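Local coordinates for 231aa long hypothetical protein-L-isoaspartate O-methyltransferase (Sulfolobus tokodaii, PDB 1VBF) that probably methylates L-isoaspartyl residues of damaged proteins with S-adenosyl-L-methionine as methyl donor, contributing to their repair or degradation, at residues A17-K22 against A89-K94; I60-E65 against Q171-V176; Y83-I88 against V95-I100. All blocks are in the same frame, centred on the assembly; numbering follows the deposited sequence.

Interaction 1: residues A17-K22 against A89-K94; sequences AEAFNK and AEIVDK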
loop_
_atom_site.group_PDB
_atom_site.type_symbol
_atom_site.label_atom_id
_atom_site.label_comp_id
_atom_site.label_asym_id
_atom_site.label_seq_id
_atom_site.Cartn_x
_atom_site.Cartn_y
_atom_site.Cartn_z
ATOM N N ALA B 17 35.646 -17.486 -19.928
ATOM C CA ALA B 17 36.666 -16.539 -19.511
ATOM C C ALA B 17 37.381 -15.977 -20.741
ATOM O O ALA B 17 37.601 -14.764 -20.860
ATOM C CB ALA B 17 37.670 -17.235 -18.561
ATOM N N GLU B 18 37.714 -16.864 -21.666
ATOM C CA GLU B 18 38.400 -16.448 -22.876
ATOM C C GLU B 18 37.514 -15.667 -23.813
ATOM O O GLU B 18 37.949 -14.644 -24.341
ATOM C CB GLU B 18 39.002 -17.654 -23.581
ATOM C CG GLU B 18 39.960 -18.352 -22.677
ATOM C CD GLU B 18 40.645 -19.500 -23.335
ATOM O OE1 GLU B 18 39.946 -20.350 -23.946
ATOM O OE2 GLU B 18 41.891 -19.555 -23.226
ATOM N N ALA B 19 36.284 -16.144 -24.020
ATOM C CA ALA B 19 35.326 -15.445 -24.873
ATOM C C ALA B 19 35.080 -14.021 -24.304
ATOM O O ALA B 19 35.102 -13.027 -25.036
ATOM C CB ALA B 19 34.038 -16.233 -24.934
ATOM N N PHE B 20 34.883 -13.934 -22.986
ATOM C CA PHE B 20 34.651 -12.658 -22.322
ATOM C C PHE B 20 35.802 -11.670 -22.519
ATOM O O PHE B 20 35.584 -10.463 -22.686
ATOM C CB PHE B 20 34.420 -12.851 -20.819
ATOM C CG PHE B 20 34.098 -11.557 -20.100
ATOM C CD1 PHE B 20 32.931 -10.842 -20.402
ATOM C CD2 PHE B 20 35.002 -10.999 -19.203
ATOM C CE1 PHE B 20 32.685 -9.607 -19.832
ATOM C CE2 PHE B 20 34.759 -9.761 -18.635
ATOM C CZ PHE B 20 33.606 -9.066 -18.947
ATOM N N ASN B 21 37.030 -12.178 -22.472
ATOM C CA ASN B 21 38.165 -11.311 -22.652
ATOM C C ASN B 21 38.282 -10.818 -24.091
ATOM O O ASN B 21 38.567 -9.650 -24.335
ATOM C CB ASN B 21 39.455 -12.008 -22.262
ATOM C CG ASN B 21 40.521 -11.022 -21.845
ATOM O OD1 ASN B 21 41.010 -11.072 -20.726
ATOM N ND2 ASN B 21 40.873 -10.113 -22.730
ATOM N N LYS B 22 38.019 -11.706 -25.039
ATOM C CA LYS B 22 38.111 -11.391 -26.466
ATOM C C LYS B 22 37.016 -10.505 -27.134
ATOM O O LYS B 22 37.348 -9.562 -27.845
ATOM C CB LYS B 22 38.247 -12.714 -27.228
ATOM C CG LYS B 22 38.188 -12.582 -28.725
ATOM C CD LYS B 22 38.095 -13.951 -29.363
ATOM C CE LYS B 22 37.721 -13.852 -30.837
ATOM N NZ LYS B 22 37.640 -15.211 -31.445
ATOM N N ALA B 89 28.492 -18.135 -29.081
ATOM C CA ALA B 89 28.978 -18.580 -30.381
ATOM C C ALA B 89 30.479 -18.904 -30.326
ATOM O O ALA B 89 30.953 -19.849 -30.958
ATOM C CB ALA B 89 28.714 -17.501 -31.409
ATOM N N GLU B 90 31.229 -18.107 -29.577
ATOM C CA GLU B 90 32.656 -18.343 -29.425
ATOM C C GLU B 90 32.966 -19.707 -28.797
ATOM O O GLU B 90 33.923 -20.362 -29.166
ATOM C CB GLU B 90 33.265 -17.262 -28.545
ATOM C CG GLU B 90 33.232 -15.865 -29.129
ATOM C CD GLU B 90 34.374 -15.596 -30.104
ATOM O OE1 GLU B 90 35.431 -16.263 -29.990
ATOM O OE2 GLU B 90 34.217 -14.701 -30.967
ATOM N N ILE B 91 32.138 -20.148 -27.868
ATOM C CA ILE B 91 32.408 -21.380 -27.159
ATOM C C ILE B 91 31.792 -22.604 -27.780
ATOM O O ILE B 91 32.416 -23.663 -27.920
ATOM C CB ILE B 91 31.848 -21.281 -25.695
ATOM C CG1 ILE B 91 32.433 -20.063 -24.992
ATOM C CG2 ILE B 91 32.050 -22.612 -24.923
ATOM C CD1 ILE B 91 31.676 -19.689 -23.751
ATOM N N VAL B 92 30.529 -22.439 -28.123
ATOM C CA VAL B 92 29.707 -23.516 -28.626
ATOM C C VAL B 92 29.780 -23.858 -30.131
ATOM O O VAL B 92 30.309 -23.096 -30.932
ATOM C CB VAL B 92 28.249 -23.214 -28.162
ATOM C CG1 VAL B 92 27.299 -23.146 -29.344
ATOM C CG2 VAL B 92 27.820 -24.246 -27.135
ATOM N N ASP B 93 29.259 -25.026 -30.495
ATOM C CA ASP B 93 29.251 -25.419 -31.892
ATOM C C ASP B 93 28.276 -24.516 -32.638
ATOM O O ASP B 93 28.684 -23.683 -33.445
ATOM C CB ASP B 93 28.824 -26.876 -32.055
ATOM C CG ASP B 93 28.798 -27.299 -33.508
ATOM O OD1 ASP B 93 28.226 -28.358 -33.848
ATOM O OD2 ASP B 93 29.362 -26.548 -34.329
ATOM N N LYS B 94 26.988 -24.680 -32.347
ATOM C CA LYS B 94 25.936 -23.880 -32.975
ATOM C C LYS B 94 25.012 -23.150 -32.005
ATOM O O LYS B 94 24.739 -23.629 -30.907
ATOM C CB LYS B 94 25.101 -24.755 -33.908
ATOM C CG LYS B 94 25.723 -24.880 -35.278
ATOM C CD LYS B 94 25.338 -26.182 -35.924
ATOM C CE LYS B 94 26.476 -26.698 -36.807
ATOM N NZ LYS B 94 26.334 -28.167 -37.070
#
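K22 crosses from helix 14-22 to the carboxylate of E90 on helix 83-91, the two side chains meeting at a slant. K22 NZ lies 2.8 Å from E90 OE1 in a salt bridge that is also a hydrogen bond, accepted by the syn lone pair, on the side of the other oxygen. K22 NZ is farther from E90 OE2, at 3.5 Å, so the grip is mainly on one oxygen. The lysine is stretched to its tip, with CG anti to the backbone N (chi1 173°), and this extended chain carries NZ across to the carboxylate. A bend at chi2 (-82°) turns the carboxylate of E90 to meet it. E90 OE2 is hydrogen-bonded to Y115 OH, while K22 NZ is also hydrogen-bonded to Y114 OH. Next to this charged pair, A19 points its methyl at the other helix: A19 CB rests 3.8 Å from E90 CB and 4.2 Å from I91 CG1. The small side chain suits the close backbones, with A19 CA and E90 CA 6.0 Å apart. With an alanine at E90, K22 would probably lose its counter-charge and Y115 OH its carboxylate partner. I91 also touches E15 and L16 of helix 14-22, F20 packs on L56 and I60 of helix 56-65, and the turn after helix 83-91 leads into strand 94-99, which pairs with strand 73-77.

Interaction 2: residues I60-E65 against Q171-V176; sequences IFMLDE and QKLYKV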
loop_
_atom_site.group_PDB
_atom_site.type_symbol
_atom_site.label_atom_id
_atom_site.label_comp_id
_atom_site.label_asym_id
_atom_site.label_seq_id
_atom_site.Cartn_x
_atom_site.Cartn_y
_atom_site.Cartn_z
ATOM N N ILE B 60 27.012 -12.340 -17.388
ATOM C CA ILE B 60 28.182 -13.205 -17.308
ATOM C C ILE B 60 27.957 -14.308 -16.279
ATOM O O ILE B 60 28.402 -15.456 -16.463
ATOM C CB ILE B 60 29.441 -12.385 -16.948
ATOM C CG1 ILE B 60 29.638 -11.283 -17.990
ATOM C CG2 ILE B 60 30.660 -13.284 -16.912
ATOM C CD1 ILE B 60 29.589 -11.818 -19.430
ATOM N N PHE B 61 27.271 -13.949 -15.196
ATOM C CA PHE B 61 26.964 -14.916 -14.154
ATOM C C PHE B 61 26.044 -16.004 -14.730
ATOM O O PHE B 61 26.258 -17.196 -14.521
ATOM C CB PHE B 61 26.285 -14.226 -12.952
ATOM C CG PHE B 61 25.800 -15.189 -11.909
ATOM C CD1 PHE B 61 26.702 -16.004 -11.219
ATOM C CD2 PHE B 61 24.438 -15.365 -11.689
ATOM C CE1 PHE B 61 26.251 -16.990 -10.331
ATOM C CE2 PHE B 61 23.972 -16.347 -10.803
ATOM C CZ PHE B 61 24.880 -17.164 -10.126
HETATM N N MSE B 62 25.022 -15.585 -15.465
HETATM C CA MSE B 62 24.097 -16.528 -16.067
HETATM C C MSE B 62 24.780 -17.464 -17.056
HETATM O O MSE B 62 24.595 -18.688 -16.995
HETATM C CB MSE B 62 22.968 -15.766 -16.735
HETATM C CG MSE B 62 22.211 -14.904 -15.744
HETATM SE SE MSE B 62 20.580 -14.124 -16.434
HETATM C CE MSE B 62 21.159 -12.290 -16.454
ATOM N N LEU B 63 25.579 -16.898 -17.959
ATOM C CA LEU B 63 26.291 -17.728 -18.924
ATOM C C LEU B 63 27.264 -18.651 -18.204
ATOM O O LEU B 63 27.399 -19.817 -18.570
ATOM C CB LEU B 63 27.050 -16.870 -19.932
ATOM C CG LEU B 63 26.204 -15.948 -20.824
ATOM C CD1 LEU B 63 27.089 -15.364 -21.911
ATOM C CD2 LEU B 63 25.024 -16.716 -21.434
ATOM N N ASP B 64 27.929 -18.146 -17.168
ATOM C CA ASP B 64 28.876 -18.969 -16.427
ATOM C C ASP B 64 28.143 -20.151 -15.796
ATOM O O ASP B 64 28.653 -21.273 -15.752
ATOM C CB ASP B 64 29.591 -18.126 -15.366
ATOM C CG ASP B 64 30.902 -18.764 -14.880
ATOM O OD1 ASP B 64 31.486 -19.605 -15.615
ATOM O OD2 ASP B 64 31.363 -18.403 -13.766
ATOM N N GLU B 65 26.925 -19.910 -15.340
ATOM C CA GLU B 65 26.124 -20.955 -14.716
ATOM C C GLU B 65 25.514 -21.918 -15.731
ATOM O O GLU B 65 25.031 -22.989 -15.347
ATOM C CB GLU B 65 25.005 -20.317 -13.898
ATOM C CG GLU B 65 25.445 -19.704 -12.579
ATOM C CD GLU B 65 25.779 -20.761 -11.538
ATOM O OE1 GLU B 65 24.950 -21.663 -11.308
ATOM O OE2 GLU B 65 26.871 -20.693 -10.943
ATOM N N GLN B 171 11.700 -10.840 -9.952
ATOM C CA GLN B 171 11.528 -12.271 -10.153
ATOM C C GLN B 171 12.646 -13.096 -9.568
ATOM O O GLN B 171 13.434 -12.606 -8.778
ATOM C CB GLN B 171 11.417 -12.565 -11.648
ATOM C CG GLN B 171 10.439 -11.673 -12.398
ATOM C CD GLN B 171 11.044 -10.351 -12.809
ATOM O OE1 GLN B 171 12.190 -10.289 -13.221
ATOM N NE2 GLN B 171 10.267 -9.289 -12.719
ATOM N N LYS B 172 12.719 -14.356 -9.963
ATOM C CA LYS B 172 13.771 -15.235 -9.481
ATOM C C LYS B 172 14.467 -15.883 -10.669
ATOM O O LYS B 172 13.826 -16.242 -11.649
ATOM C CB LYS B 172 13.197 -16.328 -8.584
ATOM C CG LYS B 172 12.738 -15.873 -7.206
ATOM C CD LYS B 172 11.539 -16.707 -6.789
ATOM C CE LYS B 172 10.424 -16.572 -7.865
ATOM N NZ LYS B 172 9.297 -17.547 -7.731
ATOM N N LEU B 173 15.787 -16.029 -10.564
ATOM C CA LEU B 173 16.604 -16.631 -11.607
ATOM C C LEU B 173 16.638 -18.137 -11.344
ATOM O O LEU B 173 16.996 -18.579 -10.254
ATOM C CB LEU B 173 18.014 -16.012 -11.549
ATOM C CG LEU B 173 18.935 -15.868 -12.779
ATOM C CD1 LEU B 173 20.045 -16.880 -12.695
ATOM C CD2 LEU B 173 18.140 -16.024 -14.054
ATOM N N TYR B 174 16.254 -18.937 -12.324
ATOM C CA TYR B 174 16.265 -20.372 -12.103
ATOM C C TYR B 174 17.164 -21.169 -13.029
ATOM O O TYR B 174 17.212 -20.922 -14.235
ATOM C CB TYR B 174 14.871 -20.965 -12.242
ATOM C CG TYR B 174 13.932 -20.695 -11.118
ATOM C CD1 TYR B 174 13.146 -19.546 -11.098
ATOM C CD2 TYR B 174 13.807 -21.609 -10.076
ATOM C CE1 TYR B 174 12.256 -19.315 -10.066
ATOM C CE2 TYR B 174 12.915 -21.389 -9.030
ATOM C CZ TYR B 174 12.147 -20.242 -9.034
ATOM O OH TYR B 174 11.276 -20.025 -7.998
ATOM N N LYS B 175 17.862 -22.140 -12.452
ATOM C CA LYS B 175 18.714 -23.028 -13.222
ATOM C C LYS B 175 17.966 -24.372 -13.249
ATOM O O LYS B 175 17.815 -25.055 -12.229
ATOM C CB LYS B 175 20.087 -23.170 -12.557
ATOM C CG LYS B 175 21.045 -24.064 -13.324
ATOM C CD LYS B 175 22.381 -24.143 -12.625
ATOM C CE LYS B 175 23.310 -25.092 -13.339
ATOM N NZ LYS B 175 24.694 -24.891 -12.864
ATOM N N VAL B 176 17.497 -24.742 -14.428
ATOM C CA VAL B 176 16.713 -25.949 -14.597
ATOM C C VAL B 176 17.464 -27.073 -15.274
ATOM O O VAL B 176 17.993 -26.887 -16.364
ATOM C CB VAL B 176 15.473 -25.634 -15.438
ATOM C CG1 VAL B 176 14.609 -26.851 -15.589
ATOM C CG2 VAL B 176 14.719 -24.514 -14.810
#
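K175 leaves strand 171-177 with CB directed toward helix 56-65 and runs fully extended to E65, which it meets at about a right angle. CG lies anti to the backbone N (chi1 -179°), and with the later torsions also near 180° the chain reaches straight across to the helix. Beyond CB and CG, K175 CD is the first atom to reach E65, 3.8 Å from E65 OE1. K175 CE comes next, alongside the backbone E65 O. At the tip, K175 NZ donates to E65 O at 3.1 Å, in the carbonyl plane on a lone pair, with a C=O...N angle of 144°. The same NZ stands 3.6 Å from E65 OE1 in a looser salt bridge, so one ammonium serves both the main chain and the side chain of E65. Helix 56-65 packs on the seven-stranded mixed sheet of the Rossmann-like methyltransferase fold, in which strand 171-177 runs antiparallel to both neighbours, 159-165 and 184-191. Helix and strand segments run nearly parallel, 17° apart, with axes 10.4 Å from each other. Farther back along the strand the chemistry turns apolar: L173 CD2 packs 3.9 Å from SE of the selenomethionine M62, while L173 CD1 approaches F61 CE2 obliquely. On one face of the F61 ring lies E65 CG, 3.5 Å above the plane and toward the rim. L173 also touches I162 and L188 of the flanking strands, and M62 packs against W141 and F193.

Interaction 3: residues Y83-I88 against V95-I100; sequences YYTALI and VVSVEI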
loop_
_atom_site.group_PDB
_atom_site.type_symbol
_atom_site.label_atom_id
_atom_site.label_comp_id
_atom_site.label_asym_id
_atom_site.label_seq_id
_atom_site.Cartn_x
_atom_site.Cartn_y
_atom_site.Cartn_z
ATOM N N TYR B 83 25.327 -9.237 -28.089
ATOM C CA TYR B 83 26.541 -9.447 -27.294
ATOM C C TYR B 83 26.649 -10.805 -26.566
ATOM O O TYR B 83 27.697 -11.476 -26.619
ATOM C CB TYR B 83 26.699 -8.333 -26.273
ATOM C CG TYR B 83 27.825 -8.598 -25.317
ATOM C CD1 TYR B 83 29.149 -8.530 -25.740
ATOM C CD2 TYR B 83 27.576 -8.991 -24.015
ATOM C CE1 TYR B 83 30.227 -8.855 -24.873
ATOM C CE2 TYR B 83 28.641 -9.329 -23.127
ATOM C CZ TYR B 83 29.963 -9.256 -23.562
ATOM O OH TYR B 83 31.003 -9.564 -22.699
ATOM N N TYR B 84 25.595 -11.218 -25.873
ATOM C CA TYR B 84 25.689 -12.500 -25.192
ATOM C C TYR B 84 25.639 -13.620 -26.233
ATOM O O TYR B 84 26.138 -14.733 -25.997
ATOM C CB TYR B 84 24.566 -12.678 -24.150
ATOM C CG TYR B 84 24.624 -11.679 -23.017
ATOM C CD1 TYR B 84 23.693 -10.660 -22.925
ATOM C CD2 TYR B 84 25.651 -11.717 -22.072
ATOM C CE1 TYR B 84 23.770 -9.706 -21.950
ATOM C CE2 TYR B 84 25.740 -10.753 -21.072
ATOM C CZ TYR B 84 24.791 -9.753 -21.023
ATOM O OH TYR B 84 24.856 -8.799 -20.041
ATOM N N THR B 85 25.046 -13.309 -27.387
ATOM C CA THR B 85 24.943 -14.281 -28.455
ATOM C C THR B 85 26.378 -14.538 -28.907
ATOM O O THR B 85 26.816 -15.687 -28.952
ATOM C CB THR B 85 24.089 -13.755 -29.622
ATOM O OG1 THR B 85 22.974 -13.024 -29.105
ATOM C CG2 THR B 85 23.560 -14.921 -30.464
ATOM N N ALA B 86 27.117 -13.472 -29.214
ATOM C CA ALA B 86 28.523 -13.608 -29.606
ATOM C C ALA B 86 29.348 -14.476 -28.618
ATOM O O ALA B 86 30.019 -15.412 -29.047
ATOM C CB ALA B 86 29.168 -12.232 -29.747
ATOM N N LEU B 87 29.307 -14.175 -27.314
ATOM C CA LEU B 87 30.053 -14.953 -26.319
ATOM C C LEU B 87 29.734 -16.447 -26.348
ATOM O O LEU B 87 30.617 -17.277 -26.114
ATOM C CB LEU B 87 29.794 -14.430 -24.906
ATOM C CG LEU B 87 30.145 -12.973 -24.555
ATOM C CD1 LEU B 87 29.786 -12.726 -23.098
ATOM C CD2 LEU B 87 31.634 -12.680 -24.795
ATOM N N ILE B 88 28.483 -16.803 -26.628
ATOM C CA ILE B 88 28.109 -18.212 -26.687
ATOM C C ILE B 88 28.675 -18.841 -27.974
ATOM O O ILE B 88 29.265 -19.933 -27.965
ATOM C CB ILE B 88 26.573 -18.364 -26.655
ATOM C CG1 ILE B 88 26.026 -17.723 -25.379
ATOM C CG2 ILE B 88 26.167 -19.856 -26.718
ATOM C CD1 ILE B 88 24.529 -17.718 -25.299
ATOM N N VAL B 95 24.517 -21.994 -32.434
ATOM C CA VAL B 95 23.629 -21.180 -31.615
ATOM C C VAL B 95 22.385 -20.729 -32.376
ATOM O O VAL B 95 22.499 -20.051 -33.396
ATOM C CB VAL B 95 24.353 -19.906 -31.117
ATOM C CG1 VAL B 95 23.423 -19.032 -30.342
ATOM C CG2 VAL B 95 25.505 -20.278 -30.251
ATOM N N VAL B 96 21.201 -21.108 -31.891
ATOM C CA VAL B 96 19.949 -20.658 -32.498
ATOM C C VAL B 96 19.427 -19.559 -31.555
ATOM O O VAL B 96 19.237 -19.801 -30.371
ATOM C CB VAL B 96 18.915 -21.792 -32.577
ATOM C CG1 VAL B 96 17.571 -21.227 -32.975
ATOM C CG2 VAL B 96 19.363 -22.855 -33.590
ATOM N N SER B 97 19.200 -18.358 -32.070
ATOM C CA SER B 97 18.747 -17.261 -31.230
ATOM C C SER B 97 17.499 -16.539 -31.750
ATOM O O SER B 97 17.481 -16.048 -32.876
ATOM C CB SER B 97 19.872 -16.255 -31.069
ATOM O OG SER B 97 19.457 -15.122 -30.330
ATOM N N VAL B 98 16.483 -16.428 -30.894
ATOM C CA VAL B 98 15.216 -15.809 -31.255
ATOM C C VAL B 98 14.985 -14.395 -30.704
ATOM O O VAL B 98 15.296 -14.125 -29.556
ATOM C CB VAL B 98 14.061 -16.696 -30.749
ATOM C CG1 VAL B 98 12.733 -16.181 -31.279
ATOM C CG2 VAL B 98 14.329 -18.152 -31.123
ATOM N N GLU B 99 14.417 -13.509 -31.519
ATOM C CA GLU B 99 14.098 -12.148 -31.106
ATOM C C GLU B 99 12.671 -11.826 -31.585
ATOM O O GLU B 99 12.349 -12.045 -32.747
ATOM C CB GLU B 99 15.085 -11.159 -31.704
ATOM C CG GLU B 99 14.649 -9.719 -31.498
ATOM C CD GLU B 99 14.531 -9.356 -30.026
ATOM O OE1 GLU B 99 13.518 -8.732 -29.637
ATOM O OE2 GLU B 99 15.457 -9.695 -29.258
ATOM N N ILE B 100 11.819 -11.301 -30.708
ATOM C CA ILE B 100 10.436 -11.022 -31.078
ATOM C C ILE B 100 10.181 -9.624 -31.612
ATOM O O ILE B 100 9.219 -9.394 -32.349
ATOM C CB ILE B 100 9.477 -11.278 -29.869
ATOM C CG1 ILE B 100 8.028 -11.344 -30.333
ATOM C CG2 ILE B 100 9.579 -10.159 -28.854
ATOM C CD1 ILE B 100 7.098 -11.918 -29.270
#
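S97 OG, 4.1 Å from T85 CG2, is gripped by two groups, T79 OG1 and E76 OE1. T85 OG1 is hydrogen-bonded to that same E76 OE1, so the carboxylate oxygen joins the hydroxyls of helix 83-91 and strand 94-99 although no hydrogen bond passes directly between residues 83-88 and 95-100. With its hydroxyl so engaged, T85 offers its methyl to the strand: T85 CG2 lies anti to the backbone N and sits 4.0 Å from S97 CB and 4.1 Å from V95 CG1. The other half of the contact is purely apolar. I88 CG2 meets V95 CG2 at 3.6 Å, the two branched side chains crossing at about a right angle, and I88 also rests on V74 and E76 of strand 73-77. All four touching residues are buried. The helix segment runs back against the strand at 169°, with axes 9.6 Å apart. Together strand 73-77, helix 83-91 and strand 94-99 form a beta-alpha-beta crossover, whose first strand leads through a glycine-rich turn into the helix, the turn that in Rossmann-like methyltransferases contacts S-adenosyl-L-methionine and probably does so here.

Interaction 3 is the core contact, with every touching residue buried, whereas interactions 1 and 2 are partly buried and carry their lysine-glutamate pairs where the protein is more open. Interactions 1 and 3 share helix 83-91: one uses its late turns against helix 14-22, the other its earlier turns against strand 94-99. Interactions 2 and 3 set different helices on the same sheet, one nearly parallel to its strand and the other nearly antiparallel. The three adjoin through packed side chains: F20 meets I60 and L87, and L63 meets L87 and I88. Ammonium-carboxylate pairs thus supply the polar links of interactions 1 and 2, while in interaction 3 buried hydroxyls are held by E76.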